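Local atomic coordinates of cytochrome C, class II (Shewanella frigidimarina, PDB entry 4ULV), a protein that binds a covalently attached heme c and probably takes part in electron transfer and in binding diatomic gases at the iron. Residues A[9-14]-A[52-57]; A[82-87]-A[119-124]; A[93-98]-A[108-113]. All blocks are in the same frame, centred on the assembly; numbering follows the deposited sequence.

Interaction 1. Residues A[9-14]-A[52-57]; sequences IEYRQA and SKIPHE. With HEC (heme c), chain C.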
loop_
_atom_site.group_PDB
_atom_site.type_symbol
_atom_site.label_atom_id
_atom_site.label_comp_id
_atom_site.label_asym_id
_atom_site.label_seq_id
_atom_site.Cartn_x
_atom_site.Cartn_y
_atom_site.Cartn_z
ATOM N N ILE A 9 -6.262 -9.123 -10.115
ATOM C CA ILE A 9 -5.324 -10.050 -9.495
ATOM C C ILE A 9 -3.990 -9.417 -9.234
ATOM O O ILE A 9 -3.431 -9.532 -8.124
ATOM C CB ILE A 9 -5.108 -11.278 -10.439
ATOM C CG1 ILE A 9 -6.387 -12.081 -10.545
ATOM C CG2 ILE A 9 -3.941 -12.109 -9.962
ATOM C CD1 ILE A 9 -6.448 -13.021 -11.807
ATOM N N GLU A 10 -3.448 -8.642 -10.171
ATOM C CA GLU A 10 -2.193 -7.987 -9.934
ATOM C C GLU A 10 -2.299 -6.968 -8.775
ATOM O O GLU A 10 -1.357 -6.833 -8.014
ATOM C CB GLU A 10 -1.711 -7.305 -11.230
ATOM C CG GLU A 10 -1.237 -8.383 -12.197
ATOM C CD GLU A 10 -1.090 -7.947 -13.649
ATOM O OE1 GLU A 10 -0.984 -6.739 -13.879
ATOM O OE2 GLU A 10 -1.042 -8.829 -14.574
ATOM N N TYR A 11 -3.430 -6.288 -8.700
ATOM C CA TYR A 11 -3.669 -5.310 -7.627
ATOM C C TYR A 11 -3.616 -6.016 -6.254
ATOM O O TYR A 11 -2.873 -5.556 -5.336
ATOM C CB TYR A 11 -4.997 -4.649 -7.880
ATOM C CG TYR A 11 -5.382 -3.542 -6.907
ATOM C CD1 TYR A 11 -4.990 -2.238 -7.125
ATOM C CD2 TYR A 11 -6.151 -3.824 -5.787
ATOM C CE1 TYR A 11 -5.369 -1.228 -6.260
ATOM C CE2 TYR A 11 -6.498 -2.831 -4.893
ATOM C CZ TYR A 11 -6.094 -1.535 -5.142
ATOM O OH TYR A 11 -6.417 -0.466 -4.314
ATOM N N ARG A 12 -4.395 -7.080 -6.088
ATOM C CA ARG A 12 -4.397 -7.716 -4.736
ATOM C C ARG A 12 -3.036 -8.335 -4.402
ATOM O O ARG A 12 -2.584 -8.285 -3.277
ATOM C CB ARG A 12 -5.552 -8.708 -4.585
ATOM C CG ARG A 12 -5.408 -10.009 -5.366
ATOM C CD ARG A 12 -6.754 -10.483 -5.810
ATOM N NE ARG A 12 -6.695 -11.840 -6.392
ATOM C CZ ARG A 12 -7.692 -12.373 -7.091
ATOM N NH1 ARG A 12 -8.771 -11.672 -7.405
ATOM N NH2 ARG A 12 -7.631 -13.643 -7.502
ATOM N N GLN A 13 -2.389 -8.973 -5.393
ATOM C CA GLN A 13 -1.031 -9.535 -5.187
ATOM C C GLN A 13 0.031 -8.490 -4.779
ATOM O O GLN A 13 0.834 -8.694 -3.863
ATOM C CB GLN A 13 -0.539 -10.315 -6.406
ATOM C CG GLN A 13 -1.378 -11.558 -6.677
ATOM C CD GLN A 13 -0.992 -12.261 -7.976
ATOM O OE1 GLN A 13 -0.438 -11.639 -8.893
ATOM N NE2 GLN A 13 -1.316 -13.553 -8.050
ATOM N N ALA A 14 -0.035 -7.330 -5.432
ATOM C CA ALA A 14 0.876 -6.226 -5.142
ATOM C C ALA A 14 0.681 -5.785 -3.672
ATOM O O ALA A 14 1.653 -5.619 -2.952
ATOM C CB ALA A 14 0.628 -5.036 -6.041
ATOM N N SER A 52 -3.805 -3.343 4.875
ATOM C CA SER A 52 -4.768 -4.373 5.058
ATOM C C SER A 52 -6.119 -4.096 4.446
ATOM O O SER A 52 -6.894 -5.002 4.148
ATOM C CB SER A 52 -4.944 -4.696 6.561
ATOM O OG SER A 52 -5.692 -3.688 7.209
ATOM N N LYS A 53 -6.391 -2.799 4.238
ATOM C CA LYS A 53 -7.635 -2.374 3.650
ATOM C C LYS A 53 -7.649 -2.362 2.093
ATOM O O LYS A 53 -8.691 -2.095 1.523
ATOM C CB LYS A 53 -7.999 -0.978 4.144
ATOM C CG LYS A 53 -8.233 -0.919 5.669
ATOM C CD LYS A 53 -8.630 0.448 6.115
ATOM C CE LYS A 53 -7.452 1.169 6.679
ATOM N NZ LYS A 53 -7.855 2.459 7.295
ATOM N N ILE A 54 -6.489 -2.643 1.535
ATOM C CA ILE A 54 -6.285 -2.525 0.036
ATOM C C ILE A 54 -6.698 -3.777 -0.780
ATOM O O ILE A 54 -7.427 -3.644 -1.748
ATOM C CB ILE A 54 -4.867 -2.110 -0.265
ATOM C CG1 ILE A 54 -4.483 -0.769 0.345
ATOM C CG2 ILE A 54 -4.586 -2.061 -1.804
ATOM C CD1 ILE A 54 -5.300 0.362 -0.014
ATOM N N PRO A 55 -6.293 -4.993 -0.391
ATOM C CA PRO A 55 -6.441 -6.123 -1.380
ATOM C C PRO A 55 -7.845 -6.608 -1.595
ATOM O O PRO A 55 -8.125 -7.207 -2.668
ATOM C CB PRO A 55 -5.604 -7.268 -0.800
ATOM C CG PRO A 55 -5.529 -6.933 0.686
ATOM C CD PRO A 55 -5.482 -5.420 0.767
ATOM N N HIS A 56 -8.778 -6.439 -0.626
ATOM C CA HIS A 56 -10.110 -6.976 -0.786
ATOM C C HIS A 56 -10.769 -6.574 -2.142
ATOM O O HIS A 56 -11.479 -7.402 -2.747
ATOM C CB HIS A 56 -10.974 -6.533 0.380
ATOM C CG HIS A 56 -12.359 -7.034 0.300
ATOM N ND1 HIS A 56 -13.394 -6.278 -0.195
ATOM C CD2 HIS A 56 -12.896 -8.220 0.628
ATOM C CE1 HIS A 56 -14.511 -6.973 -0.161
ATOM N NE2 HIS A 56 -14.230 -8.163 0.331
ATOM N N GLU A 57 -10.607 -5.324 -2.532
ATOM C CA GLU A 57 -11.186 -4.777 -3.765
ATOM C C GLU A 57 -10.844 -5.636 -4.995
ATOM O O GLU A 57 -11.652 -5.684 -5.942
ATOM C CB GLU A 57 -10.693 -3.365 -3.958
ATOM C CG GLU A 57 -11.371 -2.658 -5.156
ATOM C CD GLU A 57 -11.013 -1.219 -5.352
ATOM O OE1 GLU A 57 -10.247 -0.663 -4.501
ATOM O OE2 GLU A 57 -11.580 -0.615 -6.308
HETATM FE FE HEC C . -2.450 -13.246 2.105
HETATM C CHA HEC C . -1.618 -13.869 -1.168
HETATM C CHB HEC C . 0.755 -12.417 2.735
HETATM C CHC HEC C . -3.389 -12.019 5.128
HETATM C CHD HEC C . -5.689 -13.983 1.405
HETATM N NA HEC C . -0.726 -13.135 0.929
HETATM C C1A HEC C . -0.551 -13.449 -0.369
HETATM C C2A HEC C . 0.785 -13.298 -0.766
HETATM C C3A HEC C . 1.457 -12.886 0.342
HETATM C C4A HEC C . 0.489 -12.784 1.392
HETATM C CMA HEC C . 2.918 -12.616 0.460
HETATM C CAA HEC C . 1.341 -13.567 -2.170
HETATM C CBA HEC C . 1.232 -12.293 -3.030
HETATM C CGA HEC C . 1.852 -12.460 -4.415
HETATM O O1A HEC C . 1.239 -13.114 -5.255
HETATM O O2A HEC C . 2.931 -11.890 -4.642
HETATM N NB HEC C . -1.502 -12.259 3.653
HETATM C C1B HEC C . -0.157 -12.109 3.809
HETATM C C2B HEC C . 0.227 -11.713 5.098
HETATM C C3B HEC C . -0.976 -11.606 5.732
HETATM C C4B HEC C . -2.018 -11.941 4.873
HETATM C CMB HEC C . 1.595 -11.556 5.627
HETATM C CAB HEC C . -1.259 -11.217 7.173
HETATM C CBB HEC C . -0.373 -10.109 7.730
HETATM N NC HEC C . -4.270 -12.960 3.116
HETATM C C1C HEC C . -4.460 -12.505 4.415
HETATM C C2C HEC C . -5.819 -12.597 4.774
HETATM C C3C HEC C . -6.501 -13.150 3.692
HETATM C C4C HEC C . -5.472 -13.358 2.699
HETATM C CMC HEC C . -6.356 -12.173 6.145
HETATM C CAC HEC C . -7.943 -13.522 3.538
HETATM C CBC HEC C . -8.992 -12.798 4.328
HETATM N ND HEC C . -3.499 -13.797 0.389
HETATM C C1D HEC C . -4.768 -14.173 0.322
HETATM C C2D HEC C . -5.110 -14.753 -0.936
HETATM C C3D HEC C . -3.977 -14.623 -1.688
HETATM C C4D HEC C . -2.979 -14.090 -0.833
HETATM C CMD HEC C . -6.417 -15.271 -1.373
HETATM C CAD HEC C . -3.827 -14.968 -3.136
HETATM C CBD HEC C . -3.892 -13.746 -4.057
HETATM C CGD HEC C . -3.733 -14.095 -5.549
HETATM O O1D HEC C . -2.821 -14.948 -5.840
HETATM O O2D HEC C . -4.553 -13.569 -6.315
HETATM O O HOH W 1 -8.412 -1.072 -2.610
#
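I54 meets the ring of Y11 with both its side chain and its backbone, where the chain after helix 38-51 runs past helix 5-30. The side chains cross at about a right angle, I54 CG2 lying 3.7 Å from Y11 CZ, while I54 O sits at the ring edge. A branched aliphatic residue suits this place because its CG2 methyl can pack against the hydroxyl end of the tyrosine. The backbones come closest at P55, its CA 4.2 Å from R12 CA; P55 O lies 3.5 Å from R12 CB, and the compact proline ring also touches A15 and F16. E57 reaches Y11 through a water, which lies in the plane of the ring 2.7 Å from Y11 OH and 2.7 Å from E57 OE1 and may also bond to I54 O. Both polar ends continue into the second subunit, Y11 OH to its N22 and E57 to its Y21 and R44.

R12 takes the crowded position for CG (chi1 72°), which sends its chain away from P55 to the heme. There NE gives O2D of a propionate a nearly straight bond (2.8 Å, 167°), NH2 adds a weak one, and I9 CG1 lies over one guanidinium face. With a leucine in place of R12, O2D would probably lose its charged partner, and G58 O and S63 OG the donor NH1. Q13 NE2 grips the other oxygen, O1D, at 3.0 Å. Arginine and glutamine thus bind one propionate through separate oxygens, which probably stabilises its ionised form and ties the heme edge to helix 5-30.

Interaction 2. Residues A[82-87]-A[119-124]; sequences DSKMTA and KGCHDV. With HEC (heme c), chain C.
The CXXCH heme-attachment motif, running from C118 to H122 on helix 104-125, here faces helix 78-98 across the heme end of the four-helix bundle. The two short segments run antiparallel, 157° apart in direction, with their axes 10.4 Å apart at closest approach. K84 does most of the bridging. Its aliphatic chain is extended up to CE, so that CD lies 3.9 Å from C121 CA and CE approaches, more loosely, V124 CG2. Lysine suits a partly exposed position like this one: its methylenes pack against the opposite helix while the bend at the last torsion (-46°) turns the ammonium aside, and no hydrogen bond crosses between the segments. G120, having no side chain, meets the lysine through its backbone, G120 O lying 3.7 Å from K84 CE.

C121 points toward helix 78-98, and its SG, anti to the backbone N (chi1 -170°), closes the thioether with heme CAC at 1.9 Å. The ethyl arm so formed ends in CBC, which packs against helix 78-98: K84 CB lies 3.8 Å from heme CBC, and M85, bent at its second and third torsions, brings CE to 3.6 Å from the same carbon. One residue on from C121, H122 NE2 binds the iron at 2.2 Å as an axial ligand. On the same helix D123 OD2 receives K119 NZ on its syn lone pair, in a salt bridge of 2.8 Å spanning one turn.

The heme is therefore fastened to helix 104-125 by covalent and coordinate bonds, whereas helix 78-98 meets its thioether arm through van der Waals packing of K84 and M85, a division that fixes iron and macrocycle to the helix carrying the motif.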
loop_
_atom_site.group_PDB
_atom_site.type_symbol
_atom_site.label_atom_id
_atom_site.label_comp_id
_atom_site.label_asym_id
_atom_site.label_seq_id
_atom_site.Cartn_x
_atom_site.Cartn_y
_atom_site.Cartn_z
ATOM N N ASP A 82 -15.057 -12.366 3.670
ATOM C CA ASP A 82 -15.181 -10.955 4.053
ATOM C C ASP A 82 -15.115 -10.783 5.594
ATOM O O ASP A 82 -14.532 -9.829 6.049
ATOM C CB ASP A 82 -16.488 -10.356 3.519
ATOM C CG ASP A 82 -16.504 -10.223 2.016
ATOM O OD1 ASP A 82 -15.434 -10.377 1.357
ATOM O OD2 ASP A 82 -17.612 -9.917 1.479
ATOM N N SER A 83 -15.647 -11.756 6.357
ATOM C CA SER A 83 -15.518 -11.731 7.817
ATOM C C SER A 83 -14.048 -11.842 8.203
ATOM O O SER A 83 -13.547 -11.065 8.985
ATOM C CB SER A 83 -16.342 -12.862 8.377
ATOM O OG SER A 83 -16.158 -12.980 9.791
ATOM N N LYS A 84 -13.331 -12.809 7.581
ATOM C CA LYS A 84 -11.877 -12.936 7.843
ATOM C C LYS A 84 -11.120 -11.649 7.452
ATOM O O LYS A 84 -10.199 -11.192 8.124
ATOM C CB LYS A 84 -11.257 -14.147 7.099
ATOM C CG LYS A 84 -11.645 -15.458 7.676
ATOM C CD LYS A 84 -10.853 -16.607 6.997
ATOM C CE LYS A 84 -11.267 -18.024 7.361
ATOM N NZ LYS A 84 -11.461 -18.214 8.803
ATOM N N MET A 85 -11.456 -11.109 6.278
ATOM C CA MET A 85 -10.758 -9.896 5.843
ATOM C C MET A 85 -10.980 -8.704 6.773
ATOM O O MET A 85 -10.018 -8.000 7.076
ATOM C CB MET A 85 -11.125 -9.565 4.407
ATOM C CG MET A 85 -10.281 -8.430 3.813
ATOM S SD MET A 85 -8.596 -8.928 3.472
ATOM C CE MET A 85 -8.751 -10.002 2.014
ATOM N N THR A 86 -12.229 -8.487 7.167
ATOM C CA THR A 86 -12.486 -7.408 8.129
ATOM C C THR A 86 -11.866 -7.622 9.483
ATOM O O THR A 86 -11.335 -6.694 10.103
ATOM C CB THR A 86 -13.976 -7.096 8.233
ATOM O OG1 THR A 86 -14.733 -8.209 8.642
ATOM C CG2 THR A 86 -14.533 -6.656 6.968
ATOM N N ALA A 87 -11.802 -8.883 9.914
ATOM C CA ALA A 87 -11.118 -9.196 11.133
ATOM C C ALA A 87 -9.643 -8.946 11.051
ATOM O O ALA A 87 -9.016 -8.449 11.985
ATOM C CB ALA A 87 -11.405 -10.607 11.571
ATOM N N LYS A 119 -2.587 -16.798 8.358
ATOM C CA LYS A 119 -2.615 -18.227 8.188
ATOM C C LYS A 119 -4.012 -18.774 8.059
ATOM O O LYS A 119 -4.287 -19.660 7.230
ATOM C CB LYS A 119 -1.919 -18.908 9.378
ATOM C CG LYS A 119 -1.868 -20.438 9.252
ATOM C CD LYS A 119 -1.197 -21.074 10.477
ATOM C CE LYS A 119 -1.105 -22.620 10.482
ATOM N NZ LYS A 119 -1.852 -23.325 9.440
ATOM N N GLY A 120 -4.924 -18.300 8.895
ATOM C CA GLY A 120 -6.296 -18.767 8.891
ATOM C C GLY A 120 -6.978 -18.560 7.553
ATOM O O GLY A 120 -7.822 -19.351 7.159
ATOM N N CYS A 121 -6.719 -17.400 6.920
ATOM C CA CYS A 121 -7.216 -17.195 5.622
ATOM C C CYS A 121 -6.570 -18.004 4.552
ATOM O O CYS A 121 -7.267 -18.632 3.714
ATOM C CB CYS A 121 -7.215 -15.699 5.291
ATOM S SG CYS A 121 -8.119 -15.402 3.734
ATOM N N HIS A 122 -5.246 -18.041 4.562
ATOM C CA HIS A 122 -4.545 -18.841 3.555
ATOM C C HIS A 122 -4.941 -20.324 3.608
ATOM O O HIS A 122 -5.096 -20.964 2.550
ATOM C CB HIS A 122 -3.066 -18.702 3.717
ATOM C CG HIS A 122 -2.534 -17.323 3.490
ATOM N ND1 HIS A 122 -1.228 -16.991 3.741
ATOM C CD2 HIS A 122 -3.109 -16.210 2.951
ATOM C CE1 HIS A 122 -1.018 -15.732 3.360
ATOM N NE2 HIS A 122 -2.145 -15.253 2.871
ATOM N N ASP A 123 -5.149 -20.822 4.820
ATOM C CA ASP A 123 -5.466 -22.262 4.955
ATOM C C ASP A 123 -6.722 -22.606 4.206
ATOM O O ASP A 123 -6.819 -23.682 3.599
ATOM C CB ASP A 123 -5.640 -22.589 6.446
ATOM C CG ASP A 123 -4.331 -22.789 7.150
ATOM O OD1 ASP A 123 -3.278 -22.858 6.506
ATOM O OD2 ASP A 123 -4.397 -22.834 8.409
ATOM N N VAL A 124 -7.693 -21.686 4.184
ATOM C CA VAL A 124 -9.007 -21.944 3.577
ATOM C C VAL A 124 -9.074 -21.497 2.104
ATOM O O VAL A 124 -9.747 -22.169 1.309
ATOM C CB VAL A 124 -10.155 -21.344 4.435
ATOM C CG1 VAL A 124 -11.492 -21.639 3.847
ATOM C CG2 VAL A 124 -10.061 -21.854 5.836
HETATM FE FE HEC C . -2.450 -13.246 2.105
HETATM C CHA HEC C . -1.618 -13.869 -1.168
HETATM C CHB HEC C . 0.755 -12.417 2.735
HETATM C CHC HEC C . -3.389 -12.019 5.128
HETATM C CHD HEC C . -5.689 -13.983 1.405
HETATM N NA HEC C . -0.726 -13.135 0.929
HETATM C C1A HEC C . -0.551 -13.449 -0.369
HETATM C C2A HEC C . 0.785 -13.298 -0.766
HETATM C C3A HEC C . 1.457 -12.886 0.342
HETATM C C4A HEC C . 0.489 -12.784 1.392
HETATM C CMA HEC C . 2.918 -12.616 0.460
HETATM C CAA HEC C . 1.341 -13.567 -2.170
HETATM C CBA HEC C . 1.232 -12.293 -3.030
HETATM C CGA HEC C . 1.852 -12.460 -4.415
HETATM O O1A HEC C . 1.239 -13.114 -5.255
HETATM O O2A HEC C . 2.931 -11.890 -4.642
HETATM N NB HEC C . -1.502 -12.259 3.653
HETATM C C1B HEC C . -0.157 -12.109 3.809
HETATM C C2B HEC C . 0.227 -11.713 5.098
HETATM C C3B HEC C . -0.976 -11.606 5.732
HETATM C C4B HEC C . -2.018 -11.941 4.873
HETATM C CMB HEC C . 1.595 -11.556 5.627
HETATM C CAB HEC C . -1.259 -11.217 7.173
HETATM C CBB HEC C . -0.373 -10.109 7.730
HETATM N NC HEC C . -4.270 -12.960 3.116
HETATM C C1C HEC C . -4.460 -12.505 4.415
HETATM C C2C HEC C . -5.819 -12.597 4.774
HETATM C C3C HEC C . -6.501 -13.150 3.692
HETATM C C4C HEC C . -5.472 -13.358 2.699
HETATM C CMC HEC C . -6.356 -12.173 6.145
HETATM C CAC HEC C . -7.943 -13.522 3.538
HETATM C CBC HEC C . -8.992 -12.798 4.328
HETATM N ND HEC C . -3.499 -13.797 0.389
HETATM C C1D HEC C . -4.768 -14.173 0.322
HETATM C C2D HEC C . -5.110 -14.753 -0.936
HETATM C C3D HEC C . -3.977 -14.623 -1.688
HETATM C C4D HEC C . -2.979 -14.090 -0.833
HETATM C CMD HEC C . -6.417 -15.271 -1.373
HETATM C CAD HEC C . -3.827 -14.968 -3.136
HETATM C CBD HEC C . -3.892 -13.746 -4.057
HETATM C CGD HEC C . -3.733 -14.095 -5.549
HETATM O O1D HEC C . -2.821 -14.948 -5.840
HETATM O O2D HEC C . -4.553 -13.569 -6.315
#

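Interaction 3. Residues A[93-98]-A[108-113]; sequences AALAVA and KQAFAN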
loop_
_atom_site.group_PDB
_atom_site.type_symbol
_atom_site.label_atom_id
_atom_site.label_comp_id
_atom_site.label_asym_id
_atom_site.label_seq_id
_atom_site.Cartn_x
_atom_site.Cartn_y
_atom_site.Cartn_z
ATOM N N ALA A 93 -5.108 -3.053 12.785
ATOM C CA ALA A 93 -5.291 -1.775 13.508
ATOM C C ALA A 93 -4.848 -1.970 14.981
ATOM O O ALA A 93 -4.178 -1.112 15.605
ATOM C CB ALA A 93 -6.726 -1.293 13.443
ATOM N N ALA A 94 -5.256 -3.100 15.561
ATOM C CA ALA A 94 -4.916 -3.395 16.965
ATOM C C ALA A 94 -3.406 -3.544 17.191
ATOM O O ALA A 94 -2.852 -3.109 18.205
ATOM C CB ALA A 94 -5.648 -4.607 17.474
ATOM N N LEU A 95 -2.726 -4.130 16.209
ATOM C CA LEU A 95 -1.281 -4.198 16.295
ATOM C C LEU A 95 -0.615 -2.836 16.223
ATOM O O LEU A 95 0.362 -2.540 16.923
ATOM C CB LEU A 95 -0.750 -5.110 15.154
ATOM C CG LEU A 95 0.751 -5.250 14.935
ATOM C CD1 LEU A 95 1.455 -5.742 16.198
ATOM C CD2 LEU A 95 1.040 -6.209 13.772
ATOM N N ALA A 96 -1.146 -2.002 15.321
ATOM C CA ALA A 96 -0.670 -0.621 15.243
ATOM C C ALA A 96 -0.845 0.129 16.581
ATOM O O ALA A 96 0.044 0.888 16.976
ATOM C CB ALA A 96 -1.300 0.125 14.091
ATOM N N VAL A 97 -1.997 -0.077 17.250
ATOM C CA VAL A 97 -2.197 0.543 18.576
ATOM C C VAL A 97 -1.176 -0.036 19.563
ATOM O O VAL A 97 -0.535 0.741 20.294
ATOM C CB VAL A 97 -3.669 0.327 19.070
ATOM C CG1 VAL A 97 -3.836 0.730 20.493
ATOM C CG2 VAL A 97 -4.659 1.111 18.222
ATOM N N ALA A 98 -1.001 -1.374 19.586
ATOM C CA ALA A 98 -0.084 -1.961 20.545
ATOM C C ALA A 98 1.340 -1.457 20.354
ATOM O O ALA A 98 2.100 -1.236 21.289
ATOM C CB ALA A 98 -0.102 -3.496 20.396
ATOM N N LYS A 108 3.904 -8.674 21.320
ATOM C CA LYS A 108 4.125 -10.022 20.825
ATOM C C LYS A 108 2.803 -10.729 20.580
ATOM O O LYS A 108 2.625 -11.390 19.534
ATOM C CB LYS A 108 5.044 -10.777 21.743
ATOM C CG LYS A 108 6.485 -10.296 21.580
ATOM C CD LYS A 108 7.494 -11.001 22.466
ATOM N N GLN A 109 1.864 -10.610 21.516
ATOM C CA GLN A 109 0.554 -11.227 21.345
ATOM C C GLN A 109 -0.267 -10.592 20.185
ATOM O O GLN A 109 -0.932 -11.340 19.431
ATOM C CB GLN A 109 -0.190 -11.318 22.680
ATOM C CG GLN A 109 -1.525 -11.988 22.497
ATOM C CD GLN A 109 -1.401 -13.459 22.234
ATOM O OE1 GLN A 109 -0.860 -14.179 23.054
ATOM N NE2 GLN A 109 -1.943 -13.925 21.131
ATOM N N ALA A 110 -0.225 -9.274 20.048
ATOM C CA ALA A 110 -0.889 -8.611 18.936
ATOM C C ALA A 110 -0.315 -9.096 17.588
ATOM O O ALA A 110 -1.058 -9.281 16.611
ATOM C CB ALA A 110 -0.809 -7.116 19.089
ATOM N N PHE A 111 1.001 -9.255 17.569
ATOM C CA PHE A 111 1.677 -9.687 16.325
ATOM C C PHE A 111 1.213 -11.106 16.021
ATOM O O PHE A 111 0.869 -11.415 14.873
ATOM C CB PHE A 111 3.197 -9.588 16.485
ATOM C CG PHE A 111 3.941 -9.974 15.235
ATOM C CD1 PHE A 111 4.195 -9.000 14.279
ATOM C CD2 PHE A 111 4.435 -11.252 15.038
ATOM C CE1 PHE A 111 4.834 -9.336 13.091
ATOM C CE2 PHE A 111 5.107 -11.547 13.879
ATOM C CZ PHE A 111 5.288 -10.597 12.922
ATOM N N ALA A 112 1.184 -11.999 17.023
ATOM C CA ALA A 112 0.666 -13.341 16.837
ATOM C C ALA A 112 -0.784 -13.377 16.408
ATOM O O ALA A 112 -1.160 -14.172 15.571
ATOM C CB ALA A 112 0.863 -14.178 18.100
ATOM N N ASN A 113 -1.604 -12.483 16.938
ATOM C CA ASN A 113 -2.998 -12.447 16.580
ATOM C C ASN A 113 -3.105 -12.114 15.058
ATOM O O ASN A 113 -3.946 -12.680 14.339
ATOM C CB ASN A 113 -3.738 -11.351 17.343
ATOM C CG ASN A 113 -3.965 -11.699 18.821
ATOM O OD1 ASN A 113 -3.830 -12.875 19.244
ATOM N ND2 ASN A 113 -4.353 -10.712 19.597
#
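L95 and A110 face each other where helices 78-98 and 104-125 of the antiparallel four-helix bundle pack side by side. L95 CD1 is the main probe: it lies 3.9 Å from A110 CB and 3.8 Å from F111 N, and also touches the CB of F111. With CG anti to the backbone N (chi1 174°), the leucine swings its methyls toward the other helix although its CB does not point there. A second methyl contact, A98 CB to A110 CB at 3.9 Å, lies about one turn further along helix 78-98. Alanine suits both places, because short side chains let the segment axes approach to 8.9 Å, at 164° between their directions.

Farther out, helix 5-30 backs the group: F23 and M26 pack on L95, and the F111 ring stacks with F23 while touching M26 and L30. A large flat phenylalanine thus links helix 104-125 to a third helix of the bundle. Among exposed side chains of the same helix, Q109 NE2 donates to N113 OD1 at 2.9 Å, with an N-H...O angle of 150°; NE2 comes from above the carbonyl plane of N113, while N113 OD1 lies close to the amide plane of Q109.

How the interactions relate
Interaction 1 comes first along the chain, joining helix 5-30 to the loop that follows helix 38-51. Interactions 2 and 3 both lie between helices 78-98 and 104-125, an antiparallel hairpin: 93-98 with 108-113 sits near its turn and 82-87 with 119-124 toward its open end. Their centres are 16 Å apart. Interactions 1 and 2, 14 Å apart, both touch the heme, one at a propionate and the other at the iron and a thioether arm, and are joined by a probable hydrogen bond from H56 to D82. Interaction 3, with its centre about 21 Å from that of interaction 1, is apolar bundle packing, so one helix pair serves both heme attachment and core.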